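Local coordinates for protein minor fimbrium subunit Mfa5 (Porphyromonas gingivalis ATCC 33277, PDB 6TO1) that serves as an accessory tip subunit of the minor fimbriae, surface pili that mediate biofilm formation and adhesion to host cells and other oral bacteria, at residues A[176-180]-A[204-209]; A[236-241]-A[338-343]; A[276-280]-A[321-327]; A[146-150]-A[198-203]. One frame throughout, in Å; residues are numbered along the deposited sequence.

Contact 1 of 4, residues A[176-180]-A[204-209]; sequences SYDHE and IWGTHT. With MG (magnesium ion), chain B; PO4 (phosphate ion), chain C.
At the metal-ion-dependent adhesion site of the von Willebrand factor A domain, loop 204-209 lies against the end of strand 170-177 and the turn after it, with His179 stacked on Trp205. The imidazole lies face to face over the six-membered ring of the indole, centroids 3.7 Å apart and planes only 13° from parallel. His179 CG sits between the backbone N and the carbonyl carbon (chi1 55°), which sets the imidazole over the indole and helps bring ND1 to the loop backbone; CB makes a CH-pi contact with the same ring. ND1 then donates to Trp205 O at 2.8 Å, with the acceptor in the imidazole plane, so stack and bond together fix the rotation of the ring. A second bond across the contact runs from His208 N to Asp178 O at 2.7 Å.

Between these two bonds lie Gly206 and Thr207. Thr207 OG1 binds the magnesium ion at 2.1 Å, completing with Ser135 and Ser137 the serine-serine-threonine set characteristic of this site. A phosphate, probably from the crystallisation liquor, takes another coordination position and accepts a hydrogen bond from Gly206 N at O1, 2.8 Å long.

Farther along, the Tyr177 ring meets Thr207 CG2 at its edge, 3.8 Å from CE1. Asp178 packs its carboxylate against Ile204, and OD2 is held by His182 and Gln134. His208 ND1 caps the following helix at Gly211 N.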
loop_
_atom_site.group_PDB
_atom_site.type_symbol
_atom_site.label_atom_id
_atom_site.label_comp_id
_atom_site.label_asym_id
_atom_site.label_seq_id
_atom_site.Cartn_x
_atom_site.Cartn_y
_atom_site.Cartn_z
ATOM N N SER A 176 -25.108 26.303 -1.907
ATOM C CA SER A 176 -25.058 27.650 -2.454
ATOM C C SER A 176 -25.596 28.589 -1.381
ATOM O O SER A 176 -26.235 28.161 -0.414
ATOM C CB SER A 176 -25.864 27.790 -3.745
ATOM O OG SER A 176 -27.252 27.699 -3.481
ATOM N N TYR A 177 -25.315 29.882 -1.532
ATOM C CA TYR A 177 -25.878 30.798 -0.583
ATOM C C TYR A 177 -26.029 32.185 -1.184
ATOM O O TYR A 177 -25.282 32.605 -2.074
ATOM C CB TYR A 177 -25.049 30.886 0.718
ATOM C CG TYR A 177 -23.687 31.526 0.556
ATOM C CD1 TYR A 177 -23.495 32.877 0.796
ATOM C CD2 TYR A 177 -22.585 30.776 0.194
ATOM C CE1 TYR A 177 -22.259 33.456 0.664
ATOM C CE2 TYR A 177 -21.357 31.351 0.056
ATOM C CZ TYR A 177 -21.190 32.693 0.298
ATOM O OH TYR A 177 -19.933 33.260 0.174
ATOM N N ASP A 178 -27.026 32.875 -0.664
ATOM C CA ASP A 178 -27.233 34.300 -0.880
ATOM C C ASP A 178 -27.500 34.900 0.504
ATOM O O ASP A 178 -26.612 34.896 1.372
ATOM C CB ASP A 178 -28.366 34.558 -1.873
ATOM C CG ASP A 178 -29.580 33.677 -1.650
ATOM O OD1 ASP A 178 -30.364 33.961 -0.713
ATOM O OD2 ASP A 178 -29.743 32.685 -2.435
ATOM N N HIS A 179 -28.693 35.447 0.733
ATOM C CA HIS A 179 -28.997 35.885 2.089
ATOM C C HIS A 179 -29.307 34.720 3.018
ATOM O O HIS A 179 -29.447 34.934 4.222
ATOM C CB HIS A 179 -30.158 36.902 2.124
ATOM C CG HIS A 179 -31.416 36.428 1.473
ATOM N ND1 HIS A 179 -31.684 36.666 0.142
ATOM C CD2 HIS A 179 -32.469 35.725 1.955
ATOM C CE1 HIS A 179 -32.861 36.146 -0.163
ATOM N NE2 HIS A 179 -33.356 35.569 0.918
ATOM N N GLU A 180 -29.376 33.495 2.499
ATOM C CA GLU A 180 -29.514 32.285 3.295
ATOM C C GLU A 180 -28.831 31.154 2.530
ATOM O O GLU A 180 -28.663 31.239 1.309
ATOM C CB GLU A 180 -30.997 31.960 3.554
ATOM C CG GLU A 180 -31.678 31.630 2.268
ATOM C CD GLU A 180 -33.181 31.586 2.347
ATOM O OE1 GLU A 180 -33.727 31.437 3.454
ATOM O OE2 GLU A 180 -33.805 31.688 1.268
ATOM N N ILE A 204 -28.903 36.339 -6.195
ATOM C CA ILE A 204 -29.937 36.738 -5.255
ATOM C C ILE A 204 -29.284 37.652 -4.225
ATOM O O ILE A 204 -28.138 37.423 -3.834
ATOM C CB ILE A 204 -30.594 35.520 -4.571
ATOM C CG1 ILE A 204 -31.308 34.655 -5.613
ATOM C CG2 ILE A 204 -31.542 35.954 -3.487
ATOM C CD1 ILE A 204 -31.876 33.358 -5.061
ATOM N N TRP A 205 -30.001 38.685 -3.785
ATOM C CA TRP A 205 -29.407 39.646 -2.857
ATOM C C TRP A 205 -28.898 38.952 -1.591
ATOM O O TRP A 205 -29.500 38.005 -1.085
ATOM C CB TRP A 205 -30.424 40.758 -2.464
ATOM C CG TRP A 205 -31.673 40.280 -1.743
ATOM C CD1 TRP A 205 -32.883 39.913 -2.308
ATOM C CD2 TRP A 205 -31.842 40.106 -0.318
ATOM N NE1 TRP A 205 -33.758 39.507 -1.326
ATOM C CE2 TRP A 205 -33.154 39.636 -0.101
ATOM C CE3 TRP A 205 -31.018 40.317 0.781
ATOM C CZ2 TRP A 205 -33.640 39.347 1.167
ATOM C CZ3 TRP A 205 -31.501 40.016 2.038
ATOM C CH2 TRP A 205 -32.802 39.554 2.222
ATOM N N GLY A 206 -27.804 39.487 -1.042
ATOM C CA GLY A 206 -27.347 39.070 0.268
ATOM C C GLY A 206 -26.179 38.109 0.179
ATOM O O GLY A 206 -26.190 37.225 -0.666
ATOM N N THR A 207 -25.177 38.256 1.042
ATOM C CA THR A 207 -23.995 37.393 1.013
ATOM C C THR A 207 -23.749 36.853 2.423
ATOM O O THR A 207 -22.937 37.394 3.188
ATOM C CB THR A 207 -22.778 38.146 0.461
ATOM O OG1 THR A 207 -23.082 38.782 -0.799
ATOM C CG2 THR A 207 -21.599 37.204 0.291
ATOM N N HIS A 208 -24.435 35.761 2.758
ATOM C CA HIS A 208 -24.403 35.172 4.110
ATOM C C HIS A 208 -23.346 34.067 4.152
ATOM O O HIS A 208 -23.636 32.871 4.214
ATOM C CB HIS A 208 -25.784 34.647 4.464
ATOM C CG HIS A 208 -26.070 34.533 5.930
ATOM N ND1 HIS A 208 -25.191 33.980 6.837
ATOM C CD2 HIS A 208 -27.177 34.858 6.633
ATOM C CE1 HIS A 208 -25.746 33.978 8.040
ATOM N NE2 HIS A 208 -26.947 34.521 7.943
ATOM N N THR A 209 -22.083 34.495 4.031
ATOM C CA THR A 209 -20.986 33.531 3.932
ATOM C C THR A 209 -20.915 32.661 5.186
ATOM O O THR A 209 -20.695 31.447 5.102
ATOM C CB THR A 209 -19.692 34.289 3.659
ATOM O OG1 THR A 209 -19.866 35.076 2.467
ATOM C CG2 THR A 209 -18.493 33.357 3.476
HETATM MG MG MG B . -22.183 39.353 -2.568
HETATM P P PO4 C . -24.776 41.267 -2.123
HETATM O O1 PO4 C . -26.194 41.041 -2.679
HETATM O O2 PO4 C . -24.761 40.956 -0.633
HETATM O O3 PO4 C . -24.462 42.740 -2.304
HETATM O O4 PO4 C . -23.769 40.496 -2.890
HETATM O O HOH W 1 -20.475 38.261 -2.426
HETATM O O HOH W 2 -21.074 40.881 -1.644
#

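Contact 2 of 4, residues A[236-241]-A[338-343]; sequences GLATEQ and YFPCNA. With PO4 (phosphate ion), chain C.
Ala238 CB rests on the first turn of helix 340-353, 3.7 Å from Pro340 CB, and the neighbouring Cys341 SG receives a weak hydrogen bond from Ala238 N at 3.6 Å. The proline ring also faces the backbone from Thr239 to Glu240, with Pro340 CB 3.5 Å from Glu240 O. At the other end, Gln241 CG stands between its backbone N and carbonyl carbon (chi1 75°). From there the extended chain brings the amide to Ala343, whose CB is 3.5 Å from Gln241 OE1, and crosses Tyr338 at about a right angle.

Three waters fill in the polar links. Water 3 donates to Ala238 O and accepts from Cys341 N; water 5 donates to Gln241 OE1 at 2.7 Å and accepts from Phe339 N. Two N-H groups at the start of the helix are thereby satisfied through solvent by loop 236-241. Water 4 donates to both Glu240 O and Pro340 O.

One shell out, the helix 209-220 residues Thr209 and Gln210 pack on Ala238 and on Gln241 with Ala343, while Arg315 forms a salt bridge with Glu240. Thr239 OG1 donates to phosphate O2 at 2.6 Å. The first turn of helix 340-353 thus packs against a loop that follows a central parallel strand, 227-234, and borders the metal-ion-dependent adhesion site, at the C-terminal end of the parallel strands, where von Willebrand factor A domains bind their metal.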
loop_
_atom_site.group_PDB
_atom_site.type_symbol
_atom_site.label_atom_id
_atom_site.label_comp_id
_atom_site.label_asym_id
_atom_site.label_seq_id
_atom_site.Cartn_x
_atom_site.Cartn_y
_atom_site.Cartn_z
ATOM N N GLY A 236 -15.898 37.388 -1.875
ATOM C CA GLY A 236 -15.176 37.707 -0.655
ATOM C C GLY A 236 -15.787 38.785 0.215
ATOM O O GLY A 236 -15.299 39.003 1.342
ATOM N N LEU A 237 -16.791 39.497 -0.259
ATOM C CA LEU A 237 -17.408 40.547 0.548
ATOM C C LEU A 237 -18.682 40.033 1.209
ATOM O O LEU A 237 -19.777 40.134 0.649
ATOM C CB LEU A 237 -17.680 41.776 -0.316
ATOM C CG LEU A 237 -18.210 42.986 0.452
ATOM C CD1 LEU A 237 -17.164 43.384 1.517
ATOM C CD2 LEU A 237 -18.568 44.161 -0.420
ATOM N N ALA A 238 -18.555 39.510 2.434
ATOM C CA ALA A 238 -19.731 39.054 3.160
ATOM C C ALA A 238 -20.564 40.251 3.603
ATOM O O ALA A 238 -20.034 41.292 3.992
ATOM C CB ALA A 238 -19.329 38.186 4.363
ATOM N N THR A 239 -21.882 40.103 3.534
ATOM C CA THR A 239 -22.769 41.187 3.892
ATOM C C THR A 239 -23.898 40.771 4.831
ATOM O O THR A 239 -24.750 41.608 5.153
ATOM C CB THR A 239 -23.386 41.824 2.631
ATOM O OG1 THR A 239 -24.140 40.840 1.913
ATOM C CG2 THR A 239 -22.325 42.430 1.732
ATOM N N GLU A 240 -23.948 39.514 5.252
ATOM C CA GLU A 240 -24.978 39.004 6.156
ATOM C C GLU A 240 -24.333 38.046 7.145
ATOM O O GLU A 240 -23.327 37.403 6.827
ATOM C CB GLU A 240 -26.082 38.250 5.406
ATOM C CG GLU A 240 -26.743 39.061 4.288
ATOM C CD GLU A 240 -27.969 39.827 4.746
ATOM O OE1 GLU A 240 -28.382 39.696 5.922
ATOM O OE2 GLU A 240 -28.523 40.595 3.920
ATOM N N GLN A 241 -24.934 37.920 8.326
ATOM C CA GLN A 241 -24.438 36.984 9.323
ATOM C C GLN A 241 -25.550 36.614 10.298
ATOM O O GLN A 241 -26.649 37.180 10.284
ATOM C CB GLN A 241 -23.229 37.565 10.068
ATOM C CG GLN A 241 -23.589 38.629 11.083
ATOM C CD GLN A 241 -22.426 38.966 12.003
ATOM O OE1 GLN A 241 -21.516 39.682 11.631
ATOM N NE2 GLN A 241 -22.453 38.427 13.203
ATOM N N TYR A 338 -21.601 45.087 13.352
ATOM C CA TYR A 338 -21.354 43.706 12.955
ATOM C C TYR A 338 -20.585 43.713 11.635
ATOM O O TYR A 338 -20.793 44.574 10.773
ATOM C CB TYR A 338 -22.669 42.930 12.840
ATOM C CG TYR A 338 -23.434 42.873 14.162
ATOM C CD1 TYR A 338 -23.126 41.928 15.138
ATOM C CD2 TYR A 338 -24.452 43.788 14.432
ATOM C CE1 TYR A 338 -23.803 41.906 16.350
ATOM C CE2 TYR A 338 -25.161 43.745 15.620
ATOM C CZ TYR A 338 -24.812 42.833 16.582
ATOM O OH TYR A 338 -25.501 42.797 17.775
ATOM N N PHE A 339 -19.672 42.760 11.494
ATOM C CA PHE A 339 -18.702 42.696 10.408
ATOM C C PHE A 339 -18.789 41.298 9.811
ATOM O O PHE A 339 -18.075 40.380 10.242
ATOM C CB PHE A 339 -17.316 43.029 10.960
ATOM C CG PHE A 339 -16.205 43.030 9.940
ATOM C CD1 PHE A 339 -16.450 43.202 8.587
ATOM C CD2 PHE A 339 -14.908 42.873 10.368
ATOM C CE1 PHE A 339 -15.417 43.194 7.677
ATOM C CE2 PHE A 339 -13.860 42.869 9.480
ATOM C CZ PHE A 339 -14.111 43.025 8.123
ATOM N N PRO A 340 -19.688 41.084 8.845
ATOM C CA PRO A 340 -19.883 39.712 8.336
ATOM C C PRO A 340 -18.644 39.019 7.819
ATOM O O PRO A 340 -18.555 37.788 7.955
ATOM C CB PRO A 340 -20.949 39.904 7.239
ATOM C CG PRO A 340 -21.834 40.948 7.830
ATOM C CD PRO A 340 -20.850 41.942 8.494
ATOM N N CYS A 341 -17.663 39.735 7.253
ATOM C CA CYS A 341 -16.455 39.058 6.829
ATOM C C CYS A 341 -15.762 38.385 8.016
ATOM O O CYS A 341 -15.266 37.262 7.902
ATOM C CB CYS A 341 -15.481 40.023 6.157
ATOM S SG CYS A 341 -15.856 40.587 4.499
ATOM N N ASN A 342 -15.707 39.074 9.159
ATOM C CA ASN A 342 -15.126 38.490 10.364
ATOM C C ASN A 342 -15.999 37.365 10.911
ATOM O O ASN A 342 -15.481 36.373 11.399
ATOM C CB ASN A 342 -14.935 39.573 11.439
ATOM C CG ASN A 342 -13.471 40.017 11.579
ATOM O OD1 ASN A 342 -12.616 39.659 10.765
ATOM N ND2 ASN A 342 -13.203 40.790 12.602
ATOM N N ALA A 343 -17.329 37.487 10.835
ATOM C CA ALA A 343 -18.172 36.377 11.278
ATOM C C ALA A 343 -17.918 35.113 10.450
ATOM O O ALA A 343 -17.967 33.996 10.978
ATOM C CB ALA A 343 -19.645 36.757 11.205
HETATM P P PO4 C . -24.776 41.267 -2.123
HETATM O O1 PO4 C . -26.194 41.041 -2.679
HETATM O O2 PO4 C . -24.761 40.956 -0.633
HETATM O O3 PO4 C . -24.462 42.740 -2.304
HETATM O O4 PO4 C . -23.769 40.496 -2.890
HETATM O O HOH W 3 -18.358 42.276 5.950
HETATM O O HOH W 4 -20.902 36.180 6.865
HETATM O O HOH W 5 -19.711 40.623 13.395
#

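Contact 3 of 4, residues A[276-280]-A[321-327]; sequences NYVSN and VAGALVY. With CA (calcium ion), chain F.
Val278 and Leu325 form a single bridge of parallel type, made through the residues on either side of Val278. Leu325 N donates to Tyr277 O at 3.0 Å, and Leu325 O accepts from Ser279 N at 2.9 Å in an almost straight bond, 175° at the hydrogen. Leu325 thus uses both its polar backbone atoms on the two neighbours of Val278. A CA-H...O contact from Val278 CA, 3.6 Å away, falls on the same Leu325 oxygen.

One side chain extends the pattern. Ser279 OG, placed between its backbone N and carbonyl carbon (chi1 60°), accepts from Tyr327 N at 3.1 Å, a side-chain acceptor for the backbone of strand 326-327. This is an outermost strand of the small mixed sheet that also contains 252-253, 296-298 and 336-338, so the chain leaving helix 274-277 is fastened beside that sheet just where the strand begins.

Water-mediated links lie at each end. Water 6 bridges Asn276 O and Ala324 N; water 7 accepts from Asn280 N and donates weakly to Ala322 O.

Apolar contact is modest: Tyr277 CD1 meets Ala324 CB at 3.8 Å. Leu325 and Tyr277 both pack on Val266 and Ala270 of helix 262-272. Separately, Val321 CG2 makes a van der Waals contact with the Asn280 backbone, 3.5 Å from its N.

Metal coordination comes from Asn280 alone among the two segments. Its CB points away from 321-327, and with CG anti to the backbone N (chi1 176°) OD1 binds the calcium ion at 2.8 Å, joining Asn281, Thr284, Leu286 and Asp319.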
loop_
_atom_site.group_PDB
_atom_site.type_symbol
_atom_site.label_atom_id
_atom_site.label_comp_id
_atom_site.label_asym_id
_atom_site.label_seq_id
_atom_site.Cartn_x
_atom_site.Cartn_y
_atom_site.Cartn_z
ATOM N N ASN A 276 -21.303 52.883 0.872
ATOM C CA ASN A 276 -21.058 51.593 0.248
ATOM C C ASN A 276 -20.961 50.473 1.291
ATOM O O ASN A 276 -21.214 49.301 0.973
ATOM C CB ASN A 276 -19.757 51.619 -0.551
ATOM C CG ASN A 276 -19.881 52.374 -1.864
ATOM O OD1 ASN A 276 -20.953 52.836 -2.237
ATOM N ND2 ASN A 276 -18.775 52.484 -2.579
ATOM N N TYR A 277 -20.571 50.810 2.521
ATOM C CA TYR A 277 -20.247 49.825 3.551
ATOM C C TYR A 277 -21.332 49.639 4.588
ATOM O O TYR A 277 -21.561 48.514 5.031
ATOM C CB TYR A 277 -18.977 50.247 4.278
ATOM C CG TYR A 277 -17.739 49.872 3.538
ATOM C CD1 TYR A 277 -17.098 48.674 3.810
ATOM C CD2 TYR A 277 -17.208 50.688 2.577
ATOM C CE1 TYR A 277 -15.967 48.316 3.151
ATOM C CE2 TYR A 277 -16.038 50.330 1.896
ATOM C CZ TYR A 277 -15.446 49.133 2.172
ATOM O OH TYR A 277 -14.297 48.728 1.519
ATOM N N VAL A 278 -21.982 50.714 5.029
ATOM C CA VAL A 278 -22.734 50.685 6.276
ATOM C C VAL A 278 -24.223 50.547 5.980
ATOM O O VAL A 278 -24.807 51.387 5.287
ATOM C CB VAL A 278 -22.464 51.934 7.123
ATOM C CG1 VAL A 278 -23.219 51.849 8.412
ATOM C CG2 VAL A 278 -20.984 52.088 7.384
ATOM N N SER A 279 -24.827 49.506 6.558
ATOM C CA SER A 279 -26.262 49.257 6.536
ATOM C C SER A 279 -27.082 50.536 6.589
ATOM O O SER A 279 -27.116 51.214 7.623
ATOM C CB SER A 279 -26.651 48.379 7.724
ATOM O OG SER A 279 -26.317 49.023 8.942
ATOM N N ASN A 280 -27.776 50.833 5.492
ATOM C CA ASN A 280 -28.745 51.923 5.484
ATOM C C ASN A 280 -29.766 51.706 4.375
ATOM O O ASN A 280 -29.388 51.383 3.248
ATOM C CB ASN A 280 -28.068 53.255 5.268
ATOM C CG ASN A 280 -29.084 54.396 5.167
ATOM O OD1 ASN A 280 -29.974 54.515 6.017
ATOM N ND2 ASN A 280 -28.987 55.194 4.102
ATOM N N VAL A 321 -32.010 46.363 6.633
ATOM C CA VAL A 321 -31.009 45.929 5.662
ATOM C C VAL A 321 -29.734 45.534 6.406
ATOM O O VAL A 321 -29.581 45.786 7.600
ATOM C CB VAL A 321 -30.689 47.012 4.600
ATOM C CG1 VAL A 321 -31.949 47.406 3.812
ATOM C CG2 VAL A 321 -30.046 48.237 5.237
ATOM N N ALA A 322 -28.804 44.935 5.667
ATOM C CA ALA A 322 -27.510 44.531 6.222
ATOM C C ALA A 322 -26.425 45.215 5.406
ATOM O O ALA A 322 -26.644 46.320 4.914
ATOM C CB ALA A 322 -27.368 43.016 6.222
ATOM N N GLY A 323 -25.270 44.592 5.233
ATOM C CA GLY A 323 -24.155 45.294 4.626
ATOM C C GLY A 323 -22.820 44.730 5.090
ATOM O O GLY A 323 -22.749 43.880 5.970
ATOM N N ALA A 324 -21.749 45.237 4.464
ATOM C CA ALA A 324 -20.389 44.904 4.897
ATOM C C ALA A 324 -20.174 45.249 6.358
ATOM O O ALA A 324 -19.417 44.561 7.058
ATOM C CB ALA A 324 -19.371 45.637 4.030
ATOM N N LEU A 325 -20.849 46.294 6.840
ATOM C CA LEU A 325 -20.935 46.614 8.260
ATOM C C LEU A 325 -22.404 46.819 8.595
ATOM O O LEU A 325 -23.129 47.482 7.837
ATOM C CB LEU A 325 -20.144 47.858 8.619
ATOM C CG LEU A 325 -18.619 47.741 8.558
ATOM C CD1 LEU A 325 -18.046 49.125 8.859
ATOM C CD2 LEU A 325 -18.091 46.676 9.482
ATOM N N VAL A 326 -22.852 46.247 9.713
ATOM C CA VAL A 326 -24.231 46.409 10.165
ATOM C C VAL A 326 -24.219 47.134 11.506
ATOM O O VAL A 326 -23.774 46.599 12.532
ATOM C CB VAL A 326 -24.971 45.078 10.262
ATOM C CG1 VAL A 326 -26.485 45.335 10.575
ATOM C CG2 VAL A 326 -24.866 44.299 8.980
ATOM N N TYR A 327 -24.727 48.352 11.500
ATOM C CA TYR A 327 -24.776 49.179 12.694
ATOM C C TYR A 327 -25.592 48.520 13.795
ATOM O O TYR A 327 -26.656 47.957 13.539
ATOM C CB TYR A 327 -25.381 50.533 12.292
ATOM C CG TYR A 327 -25.530 51.540 13.384
ATOM C CD1 TYR A 327 -24.481 51.840 14.230
ATOM C CD2 TYR A 327 -26.742 52.224 13.549
ATOM C CE1 TYR A 327 -24.639 52.786 15.246
ATOM C CE2 TYR A 327 -26.901 53.160 14.541
ATOM C CZ TYR A 327 -25.846 53.438 15.381
ATOM O OH TYR A 327 -26.027 54.379 16.361
HETATM CA CA CA F . -32.710 55.027 5.918
HETATM O O HOH W 6 -22.155 46.898 1.961
HETATM O O HOH W 7 -27.002 49.160 3.058
#

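Contact 4 of 4, residues A[146-150]-A[198-203]; sequences LKSAI and IRALTP
Ile198 O, at the end of helix 191-199, accepts the backbone N-H of Leu201 at 3.2 Å while Ile150 of the facing helix presses its CG1 against the same oxygen, 3.3 Å away. The two helices belong to the alpha/beta von Willebrand factor A fold and pack side by side on one face of its central sheet, where Leu201 also touches Ile132 of strand 126-133 and Ile198 touches Leu174 of strand 170-177.

No hydrogen bond crosses the contact; apolar branches carry it. Leu201 CD1 fits between two residues one helical turn apart, 3.9 Å from Ile150 CG1 and 4.0 Å from Leu146 CD1. Ile150 and Leu201 lie alongside one another, running in opposing senses. The CG2 branch of Ile150 lies 4.3 Å from Ile198 CG2 and near Arg199 CA; the guanidinium NH1 of Arg199 is hydrogen-bonded to Gln154 of helix 143-160.

The other branch of Leu146 deals with the outgoing chain. With CG anti to the backbone N (chi1 -171°), the side chain reaches across to 198-203, and CD2 meets the proline ring, 3.7 Å from Pro203 CD.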
loop_
_atom_site.group_PDB
_atom_site.type_symbol
_atom_site.label_atom_id
_atom_site.label_comp_id
_atom_site.label_asym_id
_atom_site.label_seq_id
_atom_site.Cartn_x
_atom_site.Cartn_y
_atom_site.Cartn_z
ATOM N N LEU A 146 -20.259 35.071 -11.404
ATOM C CA LEU A 146 -21.063 33.858 -11.259
ATOM C C LEU A 146 -20.842 32.921 -12.445
ATOM O O LEU A 146 -20.773 31.697 -12.278
ATOM C CB LEU A 146 -22.542 34.209 -11.097
ATOM C CG LEU A 146 -23.423 33.013 -10.734
ATOM C CD1 LEU A 146 -22.911 32.290 -9.463
ATOM C CD2 LEU A 146 -24.886 33.393 -10.565
ATOM N N LYS A 147 -20.696 33.477 -13.653
ATOM C CA LYS A 147 -20.441 32.620 -14.808
ATOM C C LYS A 147 -19.166 31.817 -14.607
ATOM O O LYS A 147 -19.124 30.618 -14.919
ATOM C CB LYS A 147 -20.394 33.452 -16.101
ATOM C CG LYS A 147 -21.808 33.693 -16.690
ATOM C CD LYS A 147 -21.917 35.006 -17.484
ATOM C CE LYS A 147 -20.962 35.054 -18.675
ATOM N NZ LYS A 147 -21.338 36.125 -19.659
ATOM N N SER A 148 -18.128 32.442 -14.022
ATOM C CA SER A 148 -16.863 31.751 -13.789
ATOM C C SER A 148 -16.990 30.737 -12.656
ATOM O O SER A 148 -16.393 29.657 -12.714
ATOM C CB SER A 148 -15.756 32.761 -13.459
ATOM O OG SER A 148 -14.538 32.106 -13.201
ATOM N N ALA A 149 -17.756 31.067 -11.613
ATOM C CA ALA A 149 -17.999 30.089 -10.559
ATOM C C ALA A 149 -18.713 28.857 -11.111
ATOM O O ALA A 149 -18.414 27.726 -10.716
ATOM C CB ALA A 149 -18.820 30.725 -9.437
ATOM N N ILE A 150 -19.673 29.063 -12.018
ATOM C CA ILE A 150 -20.430 27.951 -12.590
ATOM C C ILE A 150 -19.534 27.084 -13.466
ATOM O O ILE A 150 -19.584 25.844 -13.407
ATOM C CB ILE A 150 -21.639 28.496 -13.373
ATOM C CG1 ILE A 150 -22.710 28.993 -12.416
ATOM C CG2 ILE A 150 -22.198 27.457 -14.330
ATOM C CD1 ILE A 150 -23.806 29.813 -13.088
ATOM N N ILE A 198 -25.111 23.224 -10.115
ATOM C CA ILE A 198 -24.210 24.360 -10.277
ATOM C C ILE A 198 -24.669 25.241 -11.426
ATOM O O ILE A 198 -24.636 26.477 -11.335
ATOM C CB ILE A 198 -22.768 23.859 -10.478
ATOM C CG1 ILE A 198 -22.287 23.109 -9.235
ATOM C CG2 ILE A 198 -21.864 25.006 -10.855
ATOM C CD1 ILE A 198 -20.943 22.462 -9.411
ATOM N N ARG A 199 -25.120 24.629 -12.531
ATOM C CA ARG A 199 -25.599 25.414 -13.665
ATOM C C ARG A 199 -26.855 26.199 -13.331
ATOM O O ARG A 199 -27.144 27.191 -14.010
ATOM C CB ARG A 199 -25.872 24.507 -14.880
ATOM C CG ARG A 199 -24.602 24.050 -15.549
ATOM C CD ARG A 199 -24.877 23.450 -16.933
ATOM N NE ARG A 199 -25.848 22.380 -16.825
ATOM C CZ ARG A 199 -25.532 21.108 -16.626
ATOM N NH1 ARG A 199 -24.265 20.743 -16.532
ATOM N NH2 ARG A 199 -26.491 20.198 -16.537
ATOM N N ALA A 200 -27.585 25.822 -12.287
ATOM C CA ALA A 200 -28.816 26.527 -11.951
ATOM C C ALA A 200 -28.612 27.673 -10.951
ATOM O O ALA A 200 -29.605 28.260 -10.499
ATOM C CB ALA A 200 -29.856 25.563 -11.380
ATOM N N LEU A 201 -27.368 27.974 -10.576
ATOM C CA LEU A 201 -27.101 29.092 -9.682
ATOM C C LEU A 201 -27.594 30.387 -10.314
ATOM O O LEU A 201 -27.456 30.594 -11.522
ATOM C CB LEU A 201 -25.603 29.205 -9.405
ATOM C CG LEU A 201 -24.906 28.066 -8.670
ATOM C CD1 LEU A 201 -23.394 28.403 -8.616
ATOM C CD2 LEU A 201 -25.453 27.842 -7.280
ATOM N N THR A 202 -28.116 31.283 -9.481
ATOM C CA THR A 202 -28.688 32.519 -9.967
ATOM C C THR A 202 -28.487 33.606 -8.921
ATOM O O THR A 202 -28.576 33.317 -7.720
ATOM C CB THR A 202 -30.182 32.302 -10.258
ATOM O OG1 THR A 202 -30.703 33.396 -11.009
ATOM C CG2 THR A 202 -30.939 32.172 -8.964
ATOM N N PRO A 203 -28.211 34.838 -9.328
ATOM C CA PRO A 203 -27.863 35.875 -8.333
ATOM C C PRO A 203 -29.061 36.341 -7.523
ATOM O O PRO A 203 -30.089 36.733 -8.074
ATOM C CB PRO A 203 -27.290 37.018 -9.182
ATOM C CG PRO A 203 -27.073 36.460 -10.551
ATOM C CD PRO A 203 -28.007 35.299 -10.716
#

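How the contacts relate
Contacts 1 and 2 share the bound phosphate, and their centres lie 11 Å apart. Thr207 N approaches Thr239 OG1 at 2.9 Å and Thr207 O approaches Glu240 N at 3.1 Å, probable hydrogen bonds that join the two loops beside the magnesium ion. Contact 3, 10 Å from contact 2 between centres, continues outward: Gly323 N to Thr239 O is 3.0 Å and Tyr338 N to Val326 O is 2.8 Å. It thereby connects the calcium-binding region to the loop lining the magnesium site. Contact 4 meets contact 1 where Leu201 CD2 packs 3.6 Å from Ser176 CB; its segments alternate with those of contact 1 along the chain. Contacts 3 and 4 are about 25 Å apart between centres.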